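PDB 3DM5: signal recognition 54 kDa protein from Pyrococcus furiosus, which belongs to the SRP54 family of signal recognition particle proteins, joining a helical bundle, a P-loop NTPase-type nucleotide-binding domain and a signal peptide binding domain. Local coordinates for residues T114-K119 with I245-D250. Numbering follows the deposited sequence.
With GDP (guanosine-5'-diphosphate), chain J.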
loop_
_atom_site.group_PDB
_atom_site.type_symbol
_atom_site.label_atom_id
_atom_site.label_comp_id
_atom_site.label_asym_id
_atom_site.label_seq_id
_atom_site.Cartn_x
_atom_site.Cartn_y
_atom_site.Cartn_z
ATOM N N THR A 114 -32.046 -9.018 0.409
ATOM C CA THR A 114 -33.096 -8.100 -0.020
ATOM C C THR A 114 -32.698 -7.435 -1.352
ATOM O O THR A 114 -33.434 -7.523 -2.355
ATOM C CB THR A 114 -33.399 -6.993 1.020
ATOM O OG1 THR A 114 -33.463 -7.540 2.343
ATOM C CG2 THR A 114 -34.707 -6.339 0.711
ATOM N N THR A 115 -31.528 -6.786 -1.358
ATOM C CA THR A 115 -31.032 -6.099 -2.551
ATOM C C THR A 115 -30.911 -7.046 -3.744
ATOM O O THR A 115 -31.339 -6.735 -4.857
ATOM C CB THR A 115 -29.648 -5.447 -2.303
ATOM O OG1 THR A 115 -29.687 -4.660 -1.102
ATOM C CG2 THR A 115 -29.267 -4.559 -3.472
ATOM N N THR A 116 -30.304 -8.206 -3.520
ATOM C CA THR A 116 -30.211 -9.182 -4.586
ATOM C C THR A 116 -31.596 -9.586 -5.143
ATOM O O THR A 116 -31.723 -9.909 -6.323
ATOM C CB THR A 116 -29.416 -10.414 -4.146
ATOM O OG1 THR A 116 -28.199 -9.998 -3.519
ATOM C CG2 THR A 116 -29.114 -11.328 -5.343
ATOM N N VAL A 117 -32.633 -9.542 -4.316
ATOM C CA VAL A 117 -33.944 -9.960 -4.791
ATOM C C VAL A 117 -34.382 -8.956 -5.847
ATOM O O VAL A 117 -34.908 -9.342 -6.890
ATOM C CB VAL A 117 -34.979 -10.081 -3.643
ATOM C CG1 VAL A 117 -36.414 -10.065 -4.163
ATOM C CG2 VAL A 117 -34.698 -11.325 -2.814
ATOM N N ALA A 118 -34.129 -7.675 -5.588
ATOM C CA ALA A 118 -34.475 -6.595 -6.527
ATOM C C ALA A 118 -33.654 -6.658 -7.799
ATOM O O ALA A 118 -34.183 -6.468 -8.896
ATOM C CB ALA A 118 -34.312 -5.228 -5.875
ATOM N N LYS A 119 -32.357 -6.919 -7.642
ATOM C CA LYS A 119 -31.454 -7.020 -8.770
ATOM C C LYS A 119 -31.888 -8.103 -9.740
ATOM O O LYS A 119 -31.909 -7.890 -10.965
ATOM C CB LYS A 119 -30.018 -7.291 -8.297
ATOM C CG LYS A 119 -29.367 -6.137 -7.545
ATOM C CD LYS A 119 -28.002 -6.560 -7.076
ATOM C CE LYS A 119 -27.266 -5.482 -6.304
ATOM N NZ LYS A 119 -25.833 -5.902 -6.170
ATOM N N ILE A 245 -25.959 -17.149 -5.226
ATOM C CA ILE A 245 -25.491 -15.856 -5.670
ATOM C C ILE A 245 -24.517 -15.334 -4.628
ATOM O O ILE A 245 -24.793 -15.367 -3.428
ATOM C CB ILE A 245 -26.623 -14.850 -5.865
ATOM C CG1 ILE A 245 -27.458 -15.252 -7.082
ATOM C CG2 ILE A 245 -26.050 -13.430 -6.051
ATOM C CD1 ILE A 245 -28.812 -14.539 -7.169
ATOM N N VAL A 246 -23.362 -14.886 -5.090
ATOM C CA VAL A 246 -22.340 -14.349 -4.206
ATOM C C VAL A 246 -22.313 -12.835 -4.336
ATOM O O VAL A 246 -22.146 -12.308 -5.446
ATOM C CB VAL A 246 -20.970 -14.937 -4.554
ATOM C CG1 VAL A 246 -19.906 -14.348 -3.665
ATOM C CG2 VAL A 246 -21.028 -16.445 -4.403
ATOM N N THR A 247 -22.510 -12.127 -3.226
ATOM C CA THR A 247 -22.623 -10.668 -3.292
ATOM C C THR A 247 -21.336 -9.966 -2.858
ATOM O O THR A 247 -20.429 -10.604 -2.313
ATOM C CB THR A 247 -23.737 -10.131 -2.394
ATOM O OG1 THR A 247 -23.496 -10.566 -1.052
ATOM C CG2 THR A 247 -25.087 -10.607 -2.869
ATOM N N LYS A 248 -21.289 -8.652 -3.098
ATOM C CA LYS A 248 -20.250 -7.792 -2.564
ATOM C C LYS A 248 -18.867 -8.236 -3.035
ATOM O O LYS A 248 -17.914 -8.237 -2.249
ATOM C CB LYS A 248 -20.312 -7.785 -1.036
ATOM C CG LYS A 248 -21.656 -7.374 -0.503
ATOM C CD LYS A 248 -21.704 -7.418 1.016
ATOM C CE LYS A 248 -23.047 -6.885 1.545
ATOM N NZ LYS A 248 -23.166 -7.014 3.045
ATOM N N LEU A 249 -18.758 -8.639 -4.300
ATOM C CA LEU A 249 -17.458 -8.990 -4.835
ATOM C C LEU A 249 -16.648 -7.717 -5.154
ATOM O O LEU A 249 -15.410 -7.730 -5.216
ATOM C CB LEU A 249 -17.585 -9.908 -6.062
ATOM C CG LEU A 249 -17.980 -11.379 -5.833
ATOM C CD1 LEU A 249 -17.579 -12.183 -7.025
ATOM C CD2 LEU A 249 -17.331 -11.959 -4.614
ATOM N N ASP A 250 -17.366 -6.613 -5.322
ATOM C CA ASP A 250 -16.759 -5.344 -5.684
ATOM C C ASP A 250 -15.838 -4.791 -4.604
ATOM O O ASP A 250 -16.276 -4.495 -3.493
ATOM C CB ASP A 250 -17.828 -4.307 -6.037
ATOM C CG ASP A 250 -18.931 -4.218 -4.996
ATOM O OD1 ASP A 250 -19.467 -5.277 -4.600
ATOM O OD2 ASP A 250 -19.274 -3.080 -4.603
HETATM P PB GDP J . -30.043 -7.984 3.892
HETATM O O1B GDP J . -28.779 -8.714 3.592
HETATM O O2B GDP J . -30.279 -8.032 5.381
HETATM O O3B GDP J . -31.184 -8.615 3.134
HETATM O O3A GDP J . -29.905 -6.403 3.603
HETATM P PA GDP J . -29.434 -5.687 2.244
HETATM O O1A GDP J . -29.745 -4.220 2.279
HETATM O O2A GDP J . -30.040 -6.315 1.022
HETATM O "O5'" GDP J . -27.838 -5.858 2.318
HETATM C "C5'" GDP J . -27.174 -5.186 3.382
HETATM C "C4'" GDP J . -26.106 -4.229 2.846
HETATM O "O4'" GDP J . -25.240 -4.822 1.850
HETATM C "C3'" GDP J . -26.738 -3.003 2.209
HETATM O "O3'" GDP J . -25.984 -1.891 2.703
HETATM C "C2'" GDP J . -26.533 -3.211 0.719
HETATM O "O2'" GDP J . -26.323 -2.004 0.024
HETATM C "C1'" GDP J . -25.238 -3.985 0.680
HETATM N N9 GDP J . -25.067 -4.815 -0.523
HETATM C C8 GDP J . -25.843 -5.811 -0.982
HETATM N N7 GDP J . -25.303 -6.356 -2.107
HETATM C C5 GDP J . -24.152 -5.704 -2.358
HETATM C C6 GDP J . -23.066 -5.744 -3.374
HETATM O O6 GDP J . -23.064 -6.571 -4.317
HETATM N N1 GDP J . -22.070 -4.859 -3.250
HETATM C C2 GDP J . -22.011 -3.964 -2.249
HETATM N N2 GDP J . -20.965 -3.112 -2.196
HETATM N N3 GDP J . -22.950 -3.872 -1.289
HETATM C C4 GDP J . -24.013 -4.695 -1.303
#
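T116 faces I245 and T247 where the helix that follows the P-loop, 113-125, lies against strand 242-247 of the central, mostly parallel sheet in the P-loop NTPase domain. The two branches of T116 go to different partners, because chi1 of -48° sets OG1 beside the backbone N and CG2 anti to it. The methyl CG2 meets the end of I245 tip to tip, with CG2 3.7 Å from I245 CD1. T116 OG1 passes T247 at a slant and comes 3.2 Å from T247 CG2. The latter is a methyl, so this is a van der Waals contact; the hydrogen-bond partner of T116 OG1 is G112 O, within the P-loop. T247 likewise directs OG1 at other partners, S111 O and I220 O, leaving CG2 for the helix. V219 of strand 215-221 touches both threonines.

GDP spans the helix start and the strand end. T114 N gives O3B of the beta phosphate a 2.9 Å bond and T115 N gives O2A of the alpha phosphate one of 2.8 Å; each threonine's own OG1 adds a second bond to the same oxygen. The amide bonds at the helix start are those expected of a Walker A loop.

At the other end T247-D250 reads T-K-L-D, a form of the guanine-recognising N/T-K-x-D motif. K248 N binds the base oxygen O6 at 3.0 Å, while the extended K248 side chain runs over one face of the guanine, its CG 3.5 Å from C5, before NZ hydrogen-bonds to G110 O and ties this turn to the P-loop. K119 NZ, hydrogen-bonded to G275 O and D280 O, also lies near O6. The D250 carboxylate accepts from the base with both oxygens: GDP N1 donates to D250 OD1 at 3.0 Å, and GDP N2 to D250 OD2 at 2.9 Å with an N-H...O angle of 163°.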